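Local coordinates for protein putative O-methyltransferase (Klebsiella pneumoniae subsp. pneumoniae, PDB 3TFW) that probably transfers a methyl group from S-adenosylmethionine to an oxygen atom of an acceptor, at residues 41-46 / 98-103; 65-70 / 89-94; 77-82 / 111-116. One frame throughout, in Å; residues are numbered along the deposited sequence.

The three contacts lie in one half of a methyltransferase domain of Rossmann type. Contact 2 pairs strands 66-70 and 90-95, neighbours in the sheet, and is nested along the chain inside the loop that contact 1 closes. Contact 3 packs helix 76-82, the crossover between those strands, on the turn after helix 98-110; its centre is about 10 Å from that of contact 2, and the two touch through Glu69 with Thr78 and Leu91 with Arg116. Contact 1, about 18 Å from contact 2 and 16 Å from contact 3 between centres, joins the loop after helix 28-39 to the start of helix 98-110. The segments of contact 3 alternate with those of contacts 1 and 2, interlocking successive beta-alpha-beta units.

Contact 1: 41-46 / 98-103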
loop_
_atom_site.group_PDB
_atom_site.type_symbol
_atom_site.label_atom_id
_atom_site.label_comp_id
_atom_site.label_asym_id
_atom_site.label_seq_id
_atom_site.Cartn_x
_atom_site.Cartn_y
_atom_site.Cartn_z
ATOM N N GLY A 41 26.090 1.300 -15.077
ATOM C CA GLY A 41 26.732 1.682 -13.813
ATOM C C GLY A 41 25.917 2.628 -12.938
ATOM O O GLY A 41 26.475 3.359 -12.109
ATOM N N LEU A 42 24.598 2.620 -13.119
ATOM C CA LEU A 42 23.712 3.471 -12.325
ATOM C C LEU A 42 23.717 3.020 -10.864
ATOM O O LEU A 42 23.902 1.832 -10.599
ATOM C CB LEU A 42 22.281 3.395 -12.854
ATOM C CG LEU A 42 21.942 3.869 -14.267
ATOM C CD1 LEU A 42 20.434 4.037 -14.409
ATOM C CD2 LEU A 42 22.658 5.162 -14.603
ATOM N N PRO A 43 23.499 3.958 -9.917
ATOM C CA PRO A 43 23.218 3.484 -8.555
ATOM C C PRO A 43 22.010 2.550 -8.578
ATOM O O PRO A 43 21.032 2.813 -9.302
ATOM C CB PRO A 43 22.886 4.770 -7.783
ATOM C CG PRO A 43 23.418 5.890 -8.607
ATOM C CD PRO A 43 23.387 5.423 -10.034
ATOM N N ALA A 44 22.086 1.453 -7.821
ATOM C CA ALA A 44 21.033 0.453 -7.809
ATOM C C ALA A 44 19.926 0.891 -6.856
ATOM O O ALA A 44 19.807 0.380 -5.738
ATOM C CB ALA A 44 21.590 -0.918 -7.428
ATOM N N HIS A 45 19.144 1.871 -7.301
ATOM C CA HIS A 45 18.059 2.430 -6.500
ATOM C C HIS A 45 16.702 2.012 -7.065
ATOM O O HIS A 45 15.669 2.582 -6.702
ATOM C CB HIS A 45 18.142 3.963 -6.453
ATOM C CG HIS A 45 19.287 4.494 -5.650
ATOM N ND1 HIS A 45 19.637 3.985 -4.416
ATOM C CD2 HIS A 45 20.133 5.525 -5.885
ATOM C CE1 HIS A 45 20.665 4.664 -3.939
ATOM N NE2 HIS A 45 20.985 5.605 -4.809
ATOM N N ASP A 46 16.707 1.025 -7.957
ATOM C CA ASP A 46 15.470 0.518 -8.543
ATOM C C ASP A 46 14.593 -0.113 -7.458
ATOM O O ASP A 46 15.108 -0.724 -6.525
ATOM C CB ASP A 46 15.773 -0.525 -9.619
ATOM C CG ASP A 46 16.792 -0.041 -10.631
ATOM O OD1 ASP A 46 16.375 0.412 -11.710
ATOM O OD2 ASP A 46 18.006 -0.085 -10.331
ATOM N N ALA A 98 22.301 13.703 -16.685
ATOM C CA ALA A 98 22.300 13.510 -18.138
ATOM C C ALA A 98 22.502 12.043 -18.532
ATOM O O ALA A 98 21.832 11.534 -19.431
ATOM C CB ALA A 98 23.346 14.409 -18.803
ATOM N N HIS A 99 23.403 11.362 -17.832
ATOM C CA HIS A 99 23.652 9.943 -18.066
ATOM C C HIS A 99 22.445 9.070 -17.677
ATOM O O HIS A 99 22.099 8.147 -18.410
ATOM C CB HIS A 99 24.926 9.481 -17.349
ATOM C CG HIS A 99 25.223 8.022 -17.521
ATOM N ND1 HIS A 99 25.211 7.399 -18.752
ATOM C CD2 HIS A 99 25.553 7.067 -16.619
ATOM C CE1 HIS A 99 25.506 6.121 -18.598
ATOM N NE2 HIS A 99 25.724 5.896 -17.315
ATOM N N HIS A 100 21.801 9.361 -16.548
ATOM C CA HIS A 100 20.569 8.646 -16.198
ATOM C C HIS A 100 19.491 8.896 -17.254
ATOM O O HIS A 100 18.813 7.969 -17.670
ATOM C CB HIS A 100 20.045 9.033 -14.809
ATOM C CG HIS A 100 20.996 8.746 -13.687
ATOM N ND1 HIS A 100 20.603 8.746 -12.367
ATOM C CD2 HIS A 100 22.323 8.472 -13.681
ATOM C CE1 HIS A 100 21.642 8.473 -11.597
ATOM N NE2 HIS A 100 22.699 8.307 -12.369
ATOM N N ALA A 101 19.335 10.144 -17.684
ATOM C CA ALA A 101 18.309 10.464 -18.688
ATOM C C ALA A 101 18.528 9.678 -19.980
ATOM O O ALA A 101 17.576 9.162 -20.556
ATOM C CB ALA A 101 18.253 11.951 -18.969
ATOM N N GLN A 102 19.788 9.569 -20.405
ATOM C CA GLN A 102 20.154 8.799 -21.597
ATOM C C GLN A 102 19.746 7.331 -21.473
ATOM O O GLN A 102 19.129 6.762 -22.369
ATOM C CB GLN A 102 21.659 8.917 -21.854
ATOM C CG GLN A 102 22.150 8.123 -23.060
ATOM C CD GLN A 102 23.667 8.082 -23.172
ATOM O OE1 GLN A 102 24.391 8.145 -22.169
ATOM N NE2 GLN A 102 24.158 7.956 -24.402
ATOM N N VAL A 103 20.095 6.721 -20.352
ATOM C CA VAL A 103 19.745 5.324 -20.098
ATOM C C VAL A 103 18.227 5.139 -20.031
ATOM O O VAL A 103 17.670 4.208 -20.623
ATOM C CB VAL A 103 20.413 4.835 -18.792
ATOM C CG1 VAL A 103 19.949 3.424 -18.419
ATOM C CG2 VAL A 103 21.931 4.889 -18.931
#
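Leu42 reaches from the loop after helix 28-39 to the first turns of helix 98-110, where it meets His99, His100 and Val103. Its CB does not point at the helix; the turn at chi1 (-63°), with CG anti to the carbonyl carbon, carries the fork there. From CG the two methyls part. CD1 meets Val103 CG1 at 4.1 Å, tip to tip, two branched aliphatic ends one turn along from His99. CD2 meets both imidazoles, 3.5 Å from CD2 of His100 and 4.0 Å from CD2 of His99, approaching both rings obliquely. Leu42 and His100 run antiparallel, each passing the other's flank. Beside them the side chain of Pro43 runs roughly perpendicular to that of His100, with Pro43 CD 3.8 Å from His100 NE2. A leucine suits the place because its two methyls can serve two rings and a valine at once. Just before it, Gly41 has positive phi, which glycine accepts readily, and ends helix 28-39 in a Schellman motif. No hydrogen bond links the two segments themselves, so their direct contact rests on van der Waals packing, though two of the partners are imidazoles; the polar bond of His99, from NE2 to the carbonyl of Ala40, goes just outside the segments.

Contact 2: 65-70 / 89-94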
loop_
_atom_site.group_PDB
_atom_site.type_symbol
_atom_site.label_atom_id
_atom_site.label_comp_id
_atom_site.label_asym_id
_atom_site.label_seq_id
_atom_site.Cartn_x
_atom_site.Cartn_y
_atom_site.Cartn_z
ATOM N N LYS A 65 -4.807 9.165 -15.562
ATOM C CA LYS A 65 -4.512 9.527 -16.945
ATOM C C LYS A 65 -3.313 10.465 -16.980
ATOM O O LYS A 65 -2.717 10.670 -18.040
ATOM C CB LYS A 65 -5.716 10.218 -17.618
ATOM C CG LYS A 65 -6.928 9.325 -17.829
ATOM C CD LYS A 65 -7.810 9.862 -18.955
ATOM C CE LYS A 65 -8.951 8.899 -19.269
ATOM N NZ LYS A 65 -9.904 9.507 -20.253
ATOM N N ARG A 66 -2.976 11.046 -15.824
ATOM C CA ARG A 66 -1.865 11.983 -15.702
ATOM C C ARG A 66 -1.033 11.606 -14.489
ATOM O O ARG A 66 -1.537 11.565 -13.377
ATOM C CB ARG A 66 -2.358 13.432 -15.578
ATOM C CG ARG A 66 -3.038 13.948 -16.851
ATOM C CD ARG A 66 -3.710 15.295 -16.696
ATOM N NE ARG A 66 -4.230 15.710 -18.000
ATOM C CZ ARG A 66 -3.518 16.357 -18.927
ATOM N NH1 ARG A 66 -2.267 16.713 -18.682
ATOM N NH2 ARG A 66 -4.075 16.673 -20.093
ATOM N N ILE A 67 0.234 11.300 -14.727
ATOM C CA ILE A 67 1.150 10.913 -13.652
ATOM C C ILE A 67 2.367 11.833 -13.671
ATOM O O ILE A 67 2.882 12.169 -14.743
ATOM C CB ILE A 67 1.599 9.430 -13.788
ATOM C CG1 ILE A 67 0.375 8.498 -13.752
ATOM C CG2 ILE A 67 2.601 9.057 -12.659
ATOM C CD1 ILE A 67 0.681 7.020 -14.089
ATOM N N LEU A 68 2.819 12.236 -12.480
ATOM C CA LEU A 68 4.091 12.939 -12.328
ATOM C C LEU A 68 5.067 12.084 -11.519
ATOM O O LEU A 68 4.735 11.606 -10.436
ATOM C CB LEU A 68 3.886 14.298 -11.641
ATOM C CG LEU A 68 5.130 15.095 -11.189
ATOM C CD1 LEU A 68 6.034 15.483 -12.366
ATOM C CD2 LEU A 68 4.723 16.364 -10.416
ATOM N N GLU A 69 6.270 11.901 -12.046
ATOM C CA GLU A 69 7.315 11.185 -11.324
ATOM C C GLU A 69 8.536 12.086 -11.144
ATOM O O GLU A 69 9.096 12.589 -12.111
ATOM C CB GLU A 69 7.717 9.925 -12.088
ATOM C CG GLU A 69 8.850 9.147 -11.440
ATOM C CD GLU A 69 9.286 7.941 -12.252
ATOM O OE1 GLU A 69 9.310 8.023 -13.500
ATOM O OE2 GLU A 69 9.634 6.920 -11.632
ATOM N N ILE A 70 8.963 12.267 -9.900
ATOM C CA ILE A 70 10.151 13.056 -9.620
ATOM C C ILE A 70 11.326 12.111 -9.297
ATOM O O ILE A 70 11.394 11.531 -8.214
ATOM C CB ILE A 70 9.889 14.116 -8.512
ATOM C CG1 ILE A 70 8.673 14.979 -8.888
ATOM C CG2 ILE A 70 11.150 14.976 -8.282
ATOM C CD1 ILE A 70 8.242 16.017 -7.833
ATOM N N GLY A 89 -3.214 8.576 -21.987
ATOM C CA GLY A 89 -2.544 8.878 -20.719
ATOM C C GLY A 89 -1.158 9.454 -20.914
ATOM O O GLY A 89 -0.503 9.218 -21.945
ATOM N N GLN A 90 -0.701 10.206 -19.914
ATOM C CA GLN A 90 0.624 10.811 -19.953
ATOM C C GLN A 90 1.315 10.672 -18.619
ATOM O O GLN A 90 0.689 10.849 -17.577
ATOM C CB GLN A 90 0.538 12.291 -20.271
ATOM C CG GLN A 90 0.023 12.593 -21.649
ATOM C CD GLN A 90 -0.281 14.052 -21.830
ATOM O OE1 GLN A 90 -1.328 14.543 -21.397
ATOM N NE2 GLN A 90 0.619 14.758 -22.488
ATOM N N LEU A 91 2.611 10.392 -18.674
ATOM C CA LEU A 91 3.445 10.373 -17.487
ATOM C C LEU A 91 4.617 11.319 -17.720
ATOM O O LEU A 91 5.408 11.148 -18.665
ATOM C CB LEU A 91 3.941 8.953 -17.173
ATOM C CG LEU A 91 4.594 8.746 -15.796
ATOM C CD1 LEU A 91 4.606 7.260 -15.452
ATOM C CD2 LEU A 91 6.013 9.322 -15.738
ATOM N N LEU A 92 4.711 12.333 -16.875
ATOM C CA LEU A 92 5.826 13.274 -16.945
ATOM C C LEU A 92 6.859 12.828 -15.918
ATOM O O LEU A 92 6.531 12.669 -14.746
ATOM C CB LEU A 92 5.356 14.704 -16.635
ATOM C CG LEU A 92 6.470 15.746 -16.480
ATOM C CD1 LEU A 92 7.211 15.957 -17.800
ATOM C CD2 LEU A 92 5.940 17.082 -15.951
ATOM N N THR A 93 8.094 12.600 -16.353
ATOM C CA THR A 93 9.123 12.159 -15.415
ATOM C C THR A 93 10.331 13.085 -15.488
ATOM O O THR A 93 10.747 13.507 -16.571
ATOM C CB THR A 93 9.504 10.654 -15.572
ATOM O OG1 THR A 93 10.423 10.266 -14.530
ATOM C CG2 THR A 93 10.138 10.378 -16.932
ATOM N N LEU A 94 10.875 13.412 -14.322
ATOM C CA LEU A 94 11.927 14.417 -14.208
ATOM C C LEU A 94 13.233 13.797 -13.748
ATOM O O LEU A 94 13.266 13.081 -12.743
ATOM C CB LEU A 94 11.496 15.513 -13.223
ATOM C CG LEU A 94 10.092 16.080 -13.436
ATOM C CD1 LEU A 94 9.771 17.159 -12.357
ATOM C CD2 LEU A 94 9.954 16.648 -14.847
#
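Glu69 and Thr93 run alongside each other in the same direction, from neighbouring parallel strands. Each sends its next atom out anti to the backbone N (Glu69 CG at 177°, Thr93 OG1 likewise), which brings the hydroxyl to the carboxylate: Thr93 OG1 donates to Glu69 OE1 over 2.7 Å, from above the carboxylate plane. OE1 also bonds Thr78 OG1, and Thr93 OG1 bonds Thr72 OG1, so a buried acidic group is answered by hydroxyls, and threonine offers one without giving up its β-branched preference for strands.

On the same face Ile67 and Leu91 are skewed against each other, Ile67 CB and Leu91 CG 3.7 Å apart; Leu91 also packs on Met81 (selenomethionine in the crystal) of helix 76-82. This is the beta-alpha-beta unit of a Rossmann-type methyltransferase: strand 66-70, helix 76-82 on this face, then strand 90-95 back in parallel beside the first, the axes 13° apart. Five backbone bonds join them, running from Gln90 N to Lys65 O (2.8 Å) through to Leu94 N to Glu69 O (3.0 Å).

The other face carries Leu68 beside Leu92, both directed alike, with Leu68 CD1 3.9 Å from Leu92 CD2. Leu68 CD1 also lies 4.1 Å from Leu94 CD1, and Leu68 and Leu94 both meet Leu128 of helix 124-129. Toward the exposed end, Arg66 and Gln90 extend as neighbours, their planes 69° apart; Gln90 OE1 sits over one guanidinium face, 3.6 Å from Arg66 NH1.

Contact 3: 77-82 / 111-116; sequences STIWMA and AGVDQR
Ile79 turns CG1 anti to its carbonyl carbon (chi1 -69°) and leaves CG2 anti to the backbone N, and the two branches together straddle the methyl of Ala111: CD1 lies 3.7 Å from Ala111 CB, with CG1 and CG2 both at 3.8 Å. Val113 has its CG1 anti to the carbonyl carbon (chi1 -67°), which leaves CG2 in the cramped place between N and C but directs it to Ile79 CG1, 4.0 Å away. The two branched side chains are set nearly perpendicular.

One turn further along the helix, Ala82 CB points at the loop and touches Val113 CB at 3.9 Å. Alanine suits this position because a single methyl lets the loop backbone come near, the CA atoms of Ala82 and Val113 being 6.4 Å apart. Ala111 makes the same kind of close approach for Ile79, and helix 28-39 borders the patch, Leu30 and Val33 meeting Ile79 and Val29 meeting Ala111.

Arg116 bends at chi3 and brings NH1 to 3.0 Å from Ala82 O, though the angle is too poor for a hydrogen bond; at most this is a polar approach to the carbonyl end of the helix. Val113 CG1 lies against one face of the same guanidinium, displaced from its centre. The backbone of Arg116 bonds that of Leu91, starting the pairing of the next strand.

Gly112, with the positive phi that glycine tolerates, closes helix 98-110 in a Schellman motif and lets the chain turn to strand 117-121. The arrangement is that of two successive crossover helices of a Rossmann-type sheet, the turn after the second packed against the first.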
loop_
_atom_site.group_PDB
_atom_site.type_symbol
_atom_site.label_atom_id
_atom_site.label_comp_id
_atom_site.label_asym_id
_atom_site.label_seq_id
_atom_site.Cartn_x
_atom_site.Cartn_y
_atom_site.Cartn_z
ATOM N N SER A 77 10.740 2.241 -12.469
ATOM C CA SER A 77 9.437 2.564 -11.863
ATOM C C SER A 77 8.511 3.218 -12.877
ATOM O O SER A 77 7.290 3.000 -12.859
ATOM C CB SER A 77 9.615 3.473 -10.655
ATOM O OG SER A 77 10.181 2.734 -9.586
ATOM N N THR A 78 9.109 4.028 -13.749
ATOM C CA THR A 78 8.384 4.727 -14.803
ATOM C C THR A 78 7.621 3.714 -15.649
ATOM O O THR A 78 6.458 3.901 -15.940
ATOM C CB THR A 78 9.317 5.529 -15.734
ATOM O OG1 THR A 78 10.369 6.131 -14.970
ATOM C CG2 THR A 78 8.520 6.603 -16.483
ATOM N N ILE A 79 8.294 2.636 -16.027
ATOM C CA ILE A 79 7.680 1.633 -16.887
ATOM C C ILE A 79 6.545 0.886 -16.206
ATOM O O ILE A 79 5.507 0.670 -16.827
ATOM C CB ILE A 79 8.717 0.659 -17.460
ATOM C CG1 ILE A 79 9.599 1.404 -18.471
ATOM C CG2 ILE A 79 8.019 -0.499 -18.174
ATOM C CD1 ILE A 79 10.979 0.752 -18.660
ATOM N N TRP A 80 6.731 0.527 -14.934
ATOM C CA TRP A 80 5.668 -0.120 -14.155
ATOM C C TRP A 80 4.401 0.730 -14.172
ATOM O O TRP A 80 3.286 0.226 -14.382
ATOM C CB TRP A 80 6.124 -0.327 -12.713
ATOM C CG TRP A 80 6.805 -1.628 -12.453
ATOM C CD1 TRP A 80 8.128 -1.828 -12.188
ATOM C CD2 TRP A 80 6.183 -2.915 -12.394
ATOM N NE1 TRP A 80 8.374 -3.167 -11.978
ATOM C CE2 TRP A 80 7.198 -3.856 -12.098
ATOM C CE3 TRP A 80 4.870 -3.365 -12.570
ATOM C CZ2 TRP A 80 6.937 -5.222 -11.958
ATOM C CZ3 TRP A 80 4.611 -4.738 -12.438
ATOM C CH2 TRP A 80 5.644 -5.642 -12.142
HETATM N N MSE A 81 4.579 2.031 -13.958
HETATM C CA MSE A 81 3.442 2.929 -13.939
HETATM C C MSE A 81 2.878 3.178 -15.322
HETATM O O MSE A 81 1.662 3.059 -15.514
HETATM C CB MSE A 81 3.776 4.239 -13.210
HETATM C CG MSE A 81 3.957 4.006 -11.712
HETATM SE SE MSE A 81 4.259 5.687 -10.788
HETATM C CE MSE A 81 6.118 5.982 -11.360
ATOM N N ALA A 82 3.751 3.475 -16.289
ATOM C CA ALA A 82 3.308 3.883 -17.630
ATOM C C ALA A 82 2.517 2.810 -18.373
ATOM O O ALA A 82 1.579 3.126 -19.116
ATOM C CB ALA A 82 4.498 4.366 -18.471
ATOM N N ALA A 111 10.736 -0.633 -23.808
ATOM C CA ALA A 111 9.507 -1.080 -23.170
ATOM C C ALA A 111 8.238 -0.642 -23.892
ATOM O O ALA A 111 7.142 -1.024 -23.489
ATOM C CB ALA A 111 9.474 -0.621 -21.705
ATOM N N GLY A 112 8.377 0.183 -24.926
ATOM C CA GLY A 112 7.232 0.614 -25.733
ATOM C C GLY A 112 6.292 1.608 -25.059
ATOM O O GLY A 112 5.101 1.652 -25.367
ATOM N N VAL A 113 6.831 2.412 -24.148
ATOM C CA VAL A 113 6.037 3.402 -23.411
ATOM C C VAL A 113 6.470 4.827 -23.731
ATOM O O VAL A 113 6.023 5.784 -23.096
ATOM C CB VAL A 113 6.109 3.184 -21.878
ATOM C CG1 VAL A 113 5.420 1.882 -21.493
ATOM C CG2 VAL A 113 7.563 3.212 -21.378
ATOM N N ASP A 114 7.320 4.977 -24.737
ATOM C CA ASP A 114 7.922 6.271 -24.994
ATOM C C ASP A 114 6.977 7.301 -25.616
ATOM O O ASP A 114 7.304 8.478 -25.660
ATOM C CB ASP A 114 9.237 6.132 -25.768
ATOM C CG ASP A 114 9.085 5.367 -27.064
ATOM O OD1 ASP A 114 8.540 4.232 -27.062
ATOM O OD2 ASP A 114 9.552 5.906 -28.091
ATOM N N GLN A 115 5.806 6.857 -26.076
ATOM C CA GLN A 115 4.766 7.769 -26.555
ATOM C C GLN A 115 3.942 8.355 -25.397
ATOM O O GLN A 115 3.514 9.507 -25.462
ATOM C CB GLN A 115 3.859 7.093 -27.603
ATOM C CG GLN A 115 2.769 8.006 -28.178
ATOM C CD GLN A 115 2.043 7.425 -29.392
ATOM O OE1 GLN A 115 1.744 6.221 -29.449
ATOM N NE2 GLN A 115 1.737 8.288 -30.362
ATOM N N ARG A 116 3.748 7.571 -24.340
ATOM C CA ARG A 116 2.987 8.001 -23.156
ATOM C C ARG A 116 3.831 8.827 -22.176
ATOM O O ARG A 116 3.308 9.676 -21.434
ATOM C CB ARG A 116 2.420 6.780 -22.437
ATOM C CG ARG A 116 1.102 6.303 -23.022
ATOM C CD ARG A 116 0.728 4.959 -22.474
ATOM N NE ARG A 116 1.402 3.891 -23.203
ATOM C CZ ARG A 116 1.363 2.609 -22.862
ATOM N NH1 ARG A 116 0.681 2.222 -21.788
ATOM N NH2 ARG A 116 2.005 1.716 -23.604
#